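Phosphoribosylformylglycinamidine cyclo-ligase (Thermus thermophilus HB8, PDB 5AVM) probably catalyses the ATP-dependent ring closure of formylglycinamidine ribonucleotide to 5-aminoimidazole ribonucleotide, a step of de novo purine biosynthesis. Local coordinates at residues B[71-76]-B[216-221]; B[194-199]-B[283-288]; B[204-207]-B[212-215]; B[270-275]-B[289-294]. All blocks are in the same frame, centred on the assembly; numbering follows the deposited sequence.

Interaction 1 (B[71-76]-B[216-221])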
loop_
_atom_site.group_PDB
_atom_site.type_symbol
_atom_site.label_atom_id
_atom_site.label_comp_id
_atom_site.label_asym_id
_atom_site.label_seq_id
_atom_site.Cartn_x
_atom_site.Cartn_y
_atom_site.Cartn_z
ATOM N N LEU B 71 -14.231 -10.636 10.739
ATOM C CA LEU B 71 -13.970 -10.483 12.163
ATOM C C LEU B 71 -15.219 -10.891 12.936
ATOM O O LEU B 71 -15.155 -11.717 13.851
ATOM C CB LEU B 71 -13.594 -9.033 12.484
ATOM C CG LEU B 71 -12.239 -8.520 11.989
ATOM C CD1 LEU B 71 -12.207 -7.011 12.111
ATOM C CD2 LEU B 71 -11.112 -9.159 12.784
ATOM N N GLU B 72 -16.355 -10.314 12.551
ATOM C CA GLU B 72 -17.633 -10.606 13.186
ATOM C C GLU B 72 -17.871 -12.112 13.277
ATOM O O GLU B 72 -18.203 -12.632 14.344
ATOM C CB GLU B 72 -18.772 -9.949 12.406
ATOM C CG GLU B 72 -18.719 -8.433 12.376
ATOM C CD GLU B 72 -19.928 -7.827 11.693
ATOM O OE1 GLU B 72 -20.108 -8.059 10.477
ATOM O OE2 GLU B 72 -20.703 -7.122 12.374
ATOM N N ALA B 73 -17.700 -12.808 12.157
ATOM C CA ALA B 73 -17.894 -14.253 12.110
ATOM C C ALA B 73 -16.758 -14.977 12.824
ATOM O O ALA B 73 -16.758 -16.202 12.921
ATOM C CB ALA B 73 -17.983 -14.719 10.667
ATOM N N GLY B 74 -15.786 -14.213 13.314
ATOM C CA GLY B 74 -14.658 -14.793 14.027
ATOM C C GLY B 74 -13.800 -15.758 13.231
ATOM O O GLY B 74 -13.489 -16.848 13.704
ATOM N N ASP B 75 -13.403 -15.359 12.026
ATOM C CA ASP B 75 -12.572 -16.209 11.176
ATOM C C ASP B 75 -11.921 -15.424 10.039
ATOM O O ASP B 75 -12.504 -15.270 8.964
ATOM C CB ASP B 75 -13.410 -17.361 10.603
ATOM C CG ASP B 75 -12.613 -18.257 9.659
ATOM O OD1 ASP B 75 -11.370 -18.303 9.774
ATOM O OD2 ASP B 75 -13.237 -18.933 8.811
ATOM N N VAL B 76 -10.707 -14.937 10.289
ATOM C CA VAL B 76 -9.957 -14.167 9.301
ATOM C C VAL B 76 -8.991 -15.058 8.506
ATOM O O VAL B 76 -8.215 -14.571 7.677
ATOM C CB VAL B 76 -9.157 -13.052 9.995
ATOM C CG1 VAL B 76 -10.096 -12.037 10.596
ATOM C CG2 VAL B 76 -8.294 -13.647 11.084
ATOM N N ALA B 216 -20.251 -19.501 2.547
ATOM C CA ALA B 216 -20.446 -18.987 1.202
ATOM C C ALA B 216 -19.988 -17.549 1.000
ATOM O O ALA B 216 -19.602 -17.171 -0.107
ATOM C CB ALA B 216 -21.910 -19.121 0.815
ATOM N N LEU B 217 -20.022 -16.752 2.066
ATOM C CA LEU B 217 -19.636 -15.342 1.992
ATOM C C LEU B 217 -18.164 -15.081 2.289
ATOM O O LEU B 217 -17.619 -14.048 1.888
ATOM C CB LEU B 217 -20.496 -14.522 2.954
ATOM C CG LEU B 217 -21.448 -13.469 2.382
ATOM C CD1 LEU B 217 -22.316 -14.063 1.298
ATOM C CD2 LEU B 217 -22.305 -12.928 3.518
ATOM N N LEU B 218 -17.530 -16.015 2.993
ATOM C CA LEU B 218 -16.119 -15.886 3.348
ATOM C C LEU B 218 -15.176 -16.702 2.462
ATOM O O LEU B 218 -13.956 -16.657 2.642
ATOM C CB LEU B 218 -15.905 -16.247 4.824
ATOM C CG LEU B 218 -16.484 -15.230 5.817
ATOM C CD1 LEU B 218 -16.162 -15.653 7.240
ATOM C CD2 LEU B 218 -15.905 -13.853 5.534
ATOM N N ARG B 219 -15.734 -17.444 1.507
ATOM C CA ARG B 219 -14.913 -18.221 0.585
ATOM C C ARG B 219 -13.960 -17.218 -0.061
ATOM O O ARG B 219 -14.390 -16.221 -0.656
ATOM C CB ARG B 219 -15.780 -18.892 -0.484
ATOM C CG ARG B 219 -14.991 -19.668 -1.526
ATOM C CD ARG B 219 -15.819 -20.813 -2.080
ATOM N NE ARG B 219 -16.043 -21.862 -1.077
ATOM C CZ ARG B 219 -17.232 -22.395 -0.801
ATOM N NH1 ARG B 219 -18.316 -21.980 -1.451
ATOM N NH2 ARG B 219 -17.337 -23.342 0.122
ATOM N N PRO B 220 -12.648 -17.465 0.056
ATOM C CA PRO B 220 -11.630 -16.577 -0.507
ATOM C C PRO B 220 -11.778 -16.166 -1.974
ATOM O O PRO B 220 -12.351 -16.888 -2.791
ATOM C CB PRO B 220 -10.333 -17.345 -0.255
ATOM C CG PRO B 220 -10.634 -18.109 1.005
ATOM C CD PRO B 220 -12.026 -18.615 0.738
ATOM N N HIS B 221 -11.254 -14.983 -2.283
ATOM C CA HIS B 221 -11.240 -14.448 -3.639
ATOM C C HIS B 221 -10.446 -15.491 -4.442
ATOM O O HIS B 221 -9.384 -15.929 -4.007
ATOM C CB HIS B 221 -10.509 -13.102 -3.632
ATOM C CG HIS B 221 -10.607 -12.337 -4.915
ATOM N ND1 HIS B 221 -11.251 -11.122 -5.007
ATOM C CD2 HIS B 221 -10.139 -12.609 -6.156
ATOM C CE1 HIS B 221 -11.178 -10.678 -6.249
ATOM N NE2 HIS B 221 -10.507 -11.562 -6.966
#

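Interaction 2 (B[194-199]-B[283-288])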
loop_
_atom_site.group_PDB
_atom_site.type_symbol
_atom_site.label_atom_id
_atom_site.label_comp_id
_atom_site.label_asym_id
_atom_site.label_seq_id
_atom_site.Cartn_x
_atom_site.Cartn_y
_atom_site.Cartn_z
ATOM N N ARG B 194 -23.077 -6.975 4.200
ATOM C CA ARG B 194 -23.198 -6.877 5.652
ATOM C C ARG B 194 -24.531 -6.275 6.075
ATOM O O ARG B 194 -25.045 -6.582 7.154
ATOM C CB ARG B 194 -22.031 -6.076 6.239
ATOM C CG ARG B 194 -20.681 -6.801 6.168
ATOM C CD ARG B 194 -19.596 -6.053 6.935
ATOM N NE ARG B 194 -19.848 -6.028 8.378
ATOM C CZ ARG B 194 -19.863 -4.922 9.117
ATOM N NH1 ARG B 194 -19.643 -3.739 8.554
ATOM N NH2 ARG B 194 -20.096 -4.994 10.421
ATOM N N LYS B 195 -25.092 -5.424 5.222
ATOM C CA LYS B 195 -26.385 -4.811 5.498
ATOM C C LYS B 195 -27.498 -5.828 5.264
ATOM O O LYS B 195 -28.404 -5.975 6.085
ATOM C CB LYS B 195 -26.624 -3.610 4.585
ATOM C CG LYS B 195 -28.104 -3.248 4.439
ATOM C CD LYS B 195 -28.324 -2.088 3.478
ATOM C CE LYS B 195 -29.799 -1.934 3.125
ATOM N NZ LYS B 195 -30.321 -3.097 2.340
ATOM N N VAL B 196 -27.424 -6.521 4.131
ATOM C CA VAL B 196 -28.423 -7.520 3.774
ATOM C C VAL B 196 -28.494 -8.697 4.760
ATOM O O VAL B 196 -29.587 -9.142 5.117
ATOM C CB VAL B 196 -28.172 -8.050 2.336
ATOM C CG1 VAL B 196 -28.997 -9.291 2.077
ATOM C CG2 VAL B 196 -28.533 -6.981 1.327
ATOM N N VAL B 197 -27.340 -9.193 5.201
ATOM C CA VAL B 197 -27.310 -10.314 6.139
ATOM C C VAL B 197 -27.310 -9.873 7.605
ATOM O O VAL B 197 -27.290 -10.708 8.509
ATOM C CB VAL B 197 -26.072 -11.221 5.907
ATOM C CG1 VAL B 197 -26.071 -11.734 4.482
ATOM C CG2 VAL B 197 -24.795 -10.462 6.213
ATOM N N ALA B 198 -27.333 -8.564 7.834
ATOM C CA ALA B 198 -27.323 -8.014 9.188
ATOM C C ALA B 198 -28.430 -8.599 10.056
ATOM O O ALA B 198 -29.605 -8.247 9.901
ATOM C CB ALA B 198 -27.464 -6.506 9.129
ATOM N N GLY B 199 -28.051 -9.489 10.971
ATOM C CA GLY B 199 -29.030 -10.092 11.858
ATOM C C GLY B 199 -29.367 -11.549 11.584
ATOM O O GLY B 199 -30.197 -12.129 12.284
ATOM N N GLY B 283 -32.205 -9.077 0.498
ATOM C CA GLY B 283 -32.078 -7.636 0.565
ATOM C C GLY B 283 -32.982 -6.956 -0.441
ATOM O O GLY B 283 -32.997 -5.729 -0.539
ATOM N N GLY B 284 -33.743 -7.754 -1.185
ATOM C CA GLY B 284 -34.635 -7.200 -2.185
ATOM C C GLY B 284 -33.844 -6.257 -3.062
ATOM O O GLY B 284 -34.256 -5.126 -3.322
ATOM N N ILE B 285 -32.693 -6.736 -3.516
ATOM C CA ILE B 285 -31.794 -5.952 -4.352
ATOM C C ILE B 285 -32.110 -6.117 -5.836
ATOM O O ILE B 285 -32.150 -7.235 -6.354
ATOM C CB ILE B 285 -30.327 -6.367 -4.082
ATOM C CG1 ILE B 285 -30.012 -6.178 -2.595
ATOM C CG2 ILE B 285 -29.381 -5.550 -4.938
ATOM C CD1 ILE B 285 -28.780 -6.905 -2.130
ATOM N N PRO B 286 -32.356 -4.996 -6.534
ATOM C CA PRO B 286 -32.671 -4.994 -7.969
ATOM C C PRO B 286 -31.525 -5.580 -8.803
ATOM O O PRO B 286 -30.362 -5.515 -8.400
ATOM C CB PRO B 286 -32.898 -3.512 -8.270
ATOM C CG PRO B 286 -33.408 -2.974 -6.961
ATOM C CD PRO B 286 -32.499 -3.645 -5.964
ATOM N N GLU B 287 -31.853 -6.142 -9.963
ATOM C CA GLU B 287 -30.841 -6.735 -10.837
ATOM C C GLU B 287 -29.837 -5.691 -11.333
ATOM O O GLU B 287 -28.633 -5.937 -11.333
ATOM C CB GLU B 287 -31.499 -7.408 -12.047
ATOM C CG GLU B 287 -30.639 -8.488 -12.692
ATOM C CD GLU B 287 -30.870 -8.631 -14.186
ATOM O OE1 GLU B 287 -30.408 -9.640 -14.758
ATOM O OE2 GLU B 287 -31.496 -7.740 -14.795
ATOM N N GLU B 288 -30.338 -4.532 -11.759
ATOM C CA GLU B 288 -29.491 -3.446 -12.260
ATOM C C GLU B 288 -28.423 -3.074 -11.238
ATOM O O GLU B 288 -27.334 -2.617 -11.588
ATOM C CB GLU B 288 -30.344 -2.215 -12.582
ATOM C CG GLU B 288 -31.334 -2.411 -13.726
ATOM C CD GLU B 288 -30.663 -2.463 -15.092
ATOM O OE1 GLU B 288 -29.773 -3.321 -15.298
ATOM O OE2 GLU B 288 -31.027 -1.643 -15.963
#

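Interaction 3 (B[204-207]-B[212-215])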
loop_
_atom_site.group_PDB
_atom_site.type_symbol
_atom_site.label_atom_id
_atom_site.label_comp_id
_atom_site.label_asym_id
_atom_site.label_seq_id
_atom_site.Cartn_x
_atom_site.Cartn_y
_atom_site.Cartn_z
ATOM N N ALA B 204 -25.637 -20.647 10.364
ATOM C CA ALA B 204 -26.734 -21.576 10.092
ATOM C C ALA B 204 -26.778 -21.987 8.626
ATOM O O ALA B 204 -26.626 -21.152 7.726
ATOM C CB ALA B 204 -28.061 -20.947 10.484
ATOM N N PRO B 205 -26.992 -23.288 8.367
ATOM C CA PRO B 205 -27.064 -23.837 7.009
ATOM C C PRO B 205 -28.190 -23.208 6.181
ATOM O O PRO B 205 -29.250 -22.875 6.709
ATOM C CB PRO B 205 -27.293 -25.330 7.254
ATOM C CG PRO B 205 -26.604 -25.566 8.567
ATOM C CD PRO B 205 -27.044 -24.366 9.370
ATOM N N VAL B 206 -27.951 -23.042 4.885
ATOM C CA VAL B 206 -28.952 -22.464 3.993
ATOM C C VAL B 206 -29.352 -23.522 2.964
ATOM O O VAL B 206 -28.499 -24.245 2.444
ATOM C CB VAL B 206 -28.402 -21.219 3.261
ATOM C CG1 VAL B 206 -29.467 -20.634 2.358
ATOM C CG2 VAL B 206 -27.947 -20.183 4.269
ATOM N N PRO B 207 -30.658 -23.637 2.662
ATOM C CA PRO B 207 -31.074 -24.641 1.683
ATOM C C PRO B 207 -30.386 -24.481 0.335
ATOM O O PRO B 207 -29.474 -25.234 -0.002
ATOM C CB PRO B 207 -32.585 -24.429 1.593
ATOM C CG PRO B 207 -32.738 -22.968 1.897
ATOM C CD PRO B 207 -31.809 -22.813 3.075
ATOM N N SER B 212 -23.545 -22.713 4.679
ATOM C CA SER B 212 -24.063 -21.549 5.403
ATOM C C SER B 212 -23.625 -20.215 4.799
ATOM O O SER B 212 -22.872 -20.174 3.821
ATOM C CB SER B 212 -23.611 -21.596 6.860
ATOM O OG SER B 212 -22.201 -21.490 6.954
ATOM N N LEU B 213 -24.105 -19.122 5.383
ATOM C CA LEU B 213 -23.721 -17.805 4.902
ATOM C C LEU B 213 -22.228 -17.599 5.154
ATOM O O LEU B 213 -21.493 -17.152 4.274
ATOM C CB LEU B 213 -24.529 -16.717 5.613
ATOM C CG LEU B 213 -25.921 -16.466 5.042
ATOM C CD1 LEU B 213 -26.670 -15.479 5.919
ATOM C CD2 LEU B 213 -25.791 -15.937 3.625
ATOM N N LYS B 214 -21.783 -17.933 6.361
ATOM C CA LYS B 214 -20.376 -17.791 6.726
ATOM C C LYS B 214 -19.490 -18.419 5.643
ATOM O O LYS B 214 -18.623 -17.762 5.064
ATOM C CB LYS B 214 -20.116 -18.485 8.070
ATOM C CG LYS B 214 -18.685 -18.372 8.586
ATOM C CD LYS B 214 -18.380 -19.450 9.634
ATOM C CE LYS B 214 -19.367 -19.432 10.801
ATOM N NZ LYS B 214 -19.095 -20.516 11.781
ATOM N N GLU B 215 -19.735 -19.697 5.369
ATOM C CA GLU B 215 -18.976 -20.445 4.380
ATOM C C GLU B 215 -19.055 -19.895 2.963
ATOM O O GLU B 215 -18.044 -19.828 2.260
ATOM C CB GLU B 215 -19.425 -21.906 4.391
ATOM C CG GLU B 215 -18.837 -22.696 5.533
ATOM C CD GLU B 215 -17.325 -22.664 5.507
ATOM O OE1 GLU B 215 -16.739 -23.164 4.524
ATOM O OE2 GLU B 215 -16.723 -22.129 6.462
#

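Interaction 4 (B[270-275]-B[289-294])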
loop_
_atom_site.group_PDB
_atom_site.type_symbol
_atom_site.label_atom_id
_atom_site.label_comp_id
_atom_site.label_asym_id
_atom_site.label_seq_id
_atom_site.Cartn_x
_atom_site.Cartn_y
_atom_site.Cartn_z
ATOM N N TRP B 270 -23.269 -18.420 -18.210
ATOM C CA TRP B 270 -22.304 -18.792 -17.184
ATOM C C TRP B 270 -23.010 -19.049 -15.854
ATOM O O TRP B 270 -24.083 -18.496 -15.588
ATOM C CB TRP B 270 -21.261 -17.676 -17.017
ATOM C CG TRP B 270 -21.723 -16.526 -16.170
ATOM C CD1 TRP B 270 -21.584 -16.399 -14.818
ATOM C CD2 TRP B 270 -22.444 -15.368 -16.607
ATOM N NE1 TRP B 270 -22.174 -15.239 -14.386
ATOM C CE2 TRP B 270 -22.712 -14.586 -15.463
ATOM C CE3 TRP B 270 -22.896 -14.917 -17.855
ATOM C CZ2 TRP B 270 -23.411 -13.378 -15.524
ATOM C CZ3 TRP B 270 -23.594 -13.713 -17.917
ATOM C CH2 TRP B 270 -23.843 -12.959 -16.755
ATOM N N PRO B 271 -22.415 -19.902 -15.003
ATOM C CA PRO B 271 -22.939 -20.270 -13.684
ATOM C C PRO B 271 -22.834 -19.124 -12.674
ATOM O O PRO B 271 -21.757 -18.566 -12.468
ATOM C CB PRO B 271 -22.059 -21.450 -13.275
ATOM C CG PRO B 271 -21.567 -21.994 -14.570
ATOM C CD PRO B 271 -21.267 -20.753 -15.344
ATOM N N ILE B 272 -23.953 -18.783 -12.043
ATOM C CA ILE B 272 -23.972 -17.718 -11.052
ATOM C C ILE B 272 -23.995 -18.326 -9.655
ATOM O O ILE B 272 -24.892 -19.100 -9.332
ATOM C CB ILE B 272 -25.218 -16.821 -11.230
ATOM C CG1 ILE B 272 -25.212 -16.201 -12.630
ATOM C CG2 ILE B 272 -25.243 -15.734 -10.162
ATOM C CD1 ILE B 272 -26.383 -15.280 -12.908
ATOM N N PRO B 273 -22.989 -18.014 -8.812
ATOM C CA PRO B 273 -22.997 -18.582 -7.463
ATOM C C PRO B 273 -24.397 -18.396 -6.878
ATOM O O PRO B 273 -25.035 -17.378 -7.126
ATOM C CB PRO B 273 -21.942 -17.748 -6.738
ATOM C CG PRO B 273 -20.938 -17.523 -7.807
ATOM C CD PRO B 273 -21.798 -17.168 -9.009
ATOM N N PRO B 274 -24.890 -19.375 -6.102
ATOM C CA PRO B 274 -26.225 -19.301 -5.496
ATOM C C PRO B 274 -26.387 -18.230 -4.421
ATOM O O PRO B 274 -27.506 -17.780 -4.142
ATOM C CB PRO B 274 -26.417 -20.703 -4.938
ATOM C CG PRO B 274 -25.028 -21.059 -4.500
ATOM C CD PRO B 274 -24.191 -20.601 -5.676
ATOM N N VAL B 275 -25.267 -17.829 -3.819
ATOM C CA VAL B 275 -25.280 -16.819 -2.765
ATOM C C VAL B 275 -25.744 -15.458 -3.260
ATOM O O VAL B 275 -26.249 -14.666 -2.472
ATOM C CB VAL B 275 -23.887 -16.649 -2.129
ATOM C CG1 VAL B 275 -22.956 -15.930 -3.094
ATOM C CG2 VAL B 275 -24.011 -15.895 -0.826
ATOM N N GLU B 289 -28.757 -3.274 -9.970
ATOM C CA GLU B 289 -27.853 -2.982 -8.869
ATOM C C GLU B 289 -26.969 -4.179 -8.535
ATOM O O GLU B 289 -25.856 -4.015 -8.048
ATOM C CB GLU B 289 -28.664 -2.566 -7.644
ATOM C CG GLU B 289 -27.940 -2.722 -6.327
ATOM C CD GLU B 289 -28.679 -2.041 -5.204
ATOM O OE1 GLU B 289 -29.926 -2.146 -5.168
ATOM O OE2 GLU B 289 -28.013 -1.407 -4.356
ATOM N N MET B 290 -27.467 -5.384 -8.791
ATOM C CA MET B 290 -26.693 -6.590 -8.522
ATOM C C MET B 290 -25.436 -6.650 -9.386
ATOM O O MET B 290 -24.364 -7.032 -8.908
ATOM C CB MET B 290 -27.538 -7.844 -8.779
ATOM C CG MET B 290 -28.540 -8.161 -7.686
ATOM S SD MET B 290 -27.794 -8.250 -6.054
ATOM C CE MET B 290 -27.206 -9.931 -6.010
ATOM N N TYR B 291 -25.573 -6.276 -10.656
ATOM C CA TYR B 291 -24.450 -6.294 -11.587
ATOM C C TYR B 291 -23.539 -5.089 -11.438
ATOM O O TYR B 291 -22.453 -5.045 -12.005
ATOM C CB TYR B 291 -24.950 -6.376 -13.030
ATOM C CG TYR B 291 -25.413 -7.758 -13.416
ATOM C CD1 TYR B 291 -26.611 -8.268 -12.932
ATOM C CD2 TYR B 291 -24.616 -8.587 -14.203
ATOM C CE1 TYR B 291 -27.006 -9.570 -13.214
ATOM C CE2 TYR B 291 -25.002 -9.893 -14.488
ATOM C CZ TYR B 291 -26.200 -10.378 -13.987
ATOM O OH TYR B 291 -26.588 -11.677 -14.238
ATOM N N ARG B 292 -23.986 -4.125 -10.650
ATOM C CA ARG B 292 -23.239 -2.899 -10.419
ATOM C C ARG B 292 -22.401 -3.034 -9.153
ATOM O O ARG B 292 -21.431 -2.303 -8.958
ATOM C CB ARG B 292 -24.232 -1.751 -10.269
ATOM C CG ARG B 292 -23.693 -0.366 -10.492
ATOM C CD ARG B 292 -24.802 0.624 -10.199
ATOM N NE ARG B 292 -25.213 0.524 -8.801
ATOM C CZ ARG B 292 -26.469 0.597 -8.380
ATOM N NH1 ARG B 292 -27.457 0.771 -9.250
ATOM N NH2 ARG B 292 -26.736 0.486 -7.084
ATOM N N VAL B 293 -22.778 -3.979 -8.300
ATOM C CA VAL B 293 -22.085 -4.200 -7.037
ATOM C C VAL B 293 -21.332 -5.537 -6.979
ATOM O O VAL B 293 -20.208 -5.598 -6.468
ATOM C CB VAL B 293 -23.093 -4.135 -5.836
ATOM C CG1 VAL B 293 -22.396 -4.478 -4.530
ATOM C CG2 VAL B 293 -23.717 -2.755 -5.747
ATOM N N PHE B 294 -21.944 -6.599 -7.508
ATOM C CA PHE B 294 -21.346 -7.932 -7.468
ATOM C C PHE B 294 -20.835 -8.450 -8.804
ATOM O O PHE B 294 -21.257 -7.991 -9.865
ATOM C CB PHE B 294 -22.358 -8.922 -6.901
ATOM C CG PHE B 294 -22.892 -8.533 -5.562
ATOM C CD1 PHE B 294 -22.048 -8.435 -4.463
ATOM C CD2 PHE B 294 -24.246 -8.254 -5.393
ATOM C CE1 PHE B 294 -22.546 -8.062 -3.207
ATOM C CE2 PHE B 294 -24.750 -7.880 -4.136
ATOM C CZ PHE B 294 -23.898 -7.785 -3.048
#

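Interaction 1 (B[71-76]-B[216-221])
A small apolar contact near the surface, in which Leu218 reaches across to Ala73 and Asp75, joins the turn after helix 66-72 to the last turn of helix 213-218. The methyl CD1 of Leu218 does all the touching. It lies 4.0 Å from CB of Ala73, and the carbonyl O of Asp75 is 4.1 Å from the same CD1, a van der Waals approach and not a polar bond. Leu218 CG stands anti to its carbonyl carbon (chi1 -70°) and the chain then extends through chi2 of -177°, which carries CD1 out to the turn; the side chain also rests on Ala70 of helix 66-72. The turn owes its shape to a Schellman motif. Gly74, with positive phi (61°), is the first residue to leave the helical conformation, and its N bonds back to Leu71 O at 2.6 Å. The reversal presents both the methyl of Ala73 and the carbonyl of Asp75 to Leu218. In family terms the contact links the N-terminal domain of the AIR synthase fold, which supplies residues 71-76, to the C-terminal domain, which supplies residues 216-221. The carboxylate of Asp75 is engaged outside the contact: OD1 is hydrogen-bonded to Ser77 OG, and a sulfate ion, probably from the crystallisation liquor, lies about 3 Å from the side chain. Farther along the same segment, the ring of His221 stacks with His186, and its ND1 and NE2 are hydrogen-bonded to Thr187 and His243.

Interaction 2 (B[194-199]-B[283-288])
Val196, in the last turn of helix 190-196, packs against Gly283, at the end of helix 275-283, and Ile285, in the short connection to helix 287-293, all in the C-terminal domain of the AIR synthase fold. The helix closes with a Schellman motif: Gly284, of positive phi, is its C-prime residue, with Ile285 N bonded back to Gln280 O and Gly284 N to Arg281 O. Pro286 then takes the N-cap position of the next helix. Side chain meets backbone at Gly283. Both methyls of Val196 bear on this residue from one side, CG1 lying 3.6 Å from Gly283 N and CG2 3.7 Å from Gly283 CA. The CA atoms of Val196 and Gly283 are only 4.9 Å apart, and a CB on Gly283 would fall 2.3 Å from Val196 CG2, a plain clash, so the close approach depends on glycine. Replacing Val196 by an alanine would probably open a gap beside Gly283 and deprive the Ile285 methyl of its partner. The purely apolar part of the contact is between side chains that cross obliquely. With CG1 anti to the backbone N (chi1 167°), Val196 has its other branch, CG2, directed at the end of Ile285; on that residue CG1 lies anti to the carbonyl carbon and the chain continues extended to CD1. Val196 also touches Leu282 of helix 275-283. Where the two side chains meet, CG2 of Val196 and CD1 of Ile285 are 3.5 Å apart, tighter than usual carbon contact.

Interaction 3 (B[204-207]-B[212-215])
With OG of Ser212 set between its backbone N and carbonyl carbon (chi1 64°), the hydroxyl bends back over the start of helix 213-218, while CB is the part of the side chain that meets Ala204. In segment 204-207, Val206 holds CG1 anti to the backbone N (chi1 -179°), and this places CG2 beside Leu213. The closest approach is that of the carbonyl O of Ala204 to CB of Ser212, 3.2 Å; it is a contact of oxygen with carbon. Val206 CG2 lies 4.1 Å from the backbone N of Leu213 and 4.3 Å from Leu213 CG, so this one methyl touches both the first helical peptide and the leucine chain. Ser212 is the N-cap residue. Its OG accepts from Glu215 N across 3.4 Å, a bond that is nearly straight (175°) but weak through its length. The serine thus caps the open end of the helix and also packs through its CB on the loop. Residues 204-206 are extended, and after a few intervening residues the chain returns to pass beside them at the helix start, with CA atoms of Pro205 and Ser212 4.1 Å apart. Tyr278 of helix 275-283 touches both Val206 and Leu213, and Leu213 continues onto Val197 and Leu202, so the start of helix 213-218 and the loop before it pack on helix 275-283 and on the residues that follow helix 190-196.

Interaction 4 (B[270-275]-B[289-294])
The loop between strand 261-265 and helix 275-283 packs here on the side of helix 287-293, within the C-terminal domain, through Trp270, Ile272 and Tyr291. The two aromatic side chains approach from opposite directions, and their carbon rings meet edge to edge and not as a stack: CE2 of Tyr291 lies in the plane of the indole, 4.0 Å from Trp270 CZ2, and Trp270 CH2 lies in the plane of the phenol ring. The hydroxyl OH of Tyr291 sits 3.8 Å from Trp270 CZ2; the Ile272 side chain crosses that of Tyr291 at about a right angle, and its CD1 reaches the same OH at 3.8 Å. CG of Trp270 lies between the backbone N and the carbonyl carbon (chi1 81°), and with chi2 of 90° the benzene end of the indole faces Tyr291; NE1 is hydrogen-bonded to Met296 O. A leucine in place of Trp270 would probably leave the edge of the Tyr291 ring without its aromatic neighbour and the Met296 carbonyl without its donor. Met296 also touches Tyr291, while the indole rests on Phe319 and Val321 of strand 319-326, so Trp270 lies between the six-stranded sheet and helix 287-293.

Overall arrangement
Interaction 2 is the most buried of the four, interactions 1 and 3 lie at the surface, and interaction 4 is intermediate. Interactions 1 and 3 share helix 213-218, at its end and its start, and Ala73 touches Lys214; interactions 2 and 4 meet at helix 287-293, Ile285 just before it packing on Met290 within it. Interaction 1 alone spans the two family domains, and a salt bridge from Glu72 to Arg194 ties it to interaction 2. All four are chiefly van der Waals contacts: branched methyls over glycine in 2, a lone leucine methyl in 1, aromatic edges in 4, and a carbonyl against a capping serine in 3. Val197 joins interactions 2 and 3 through Leu213.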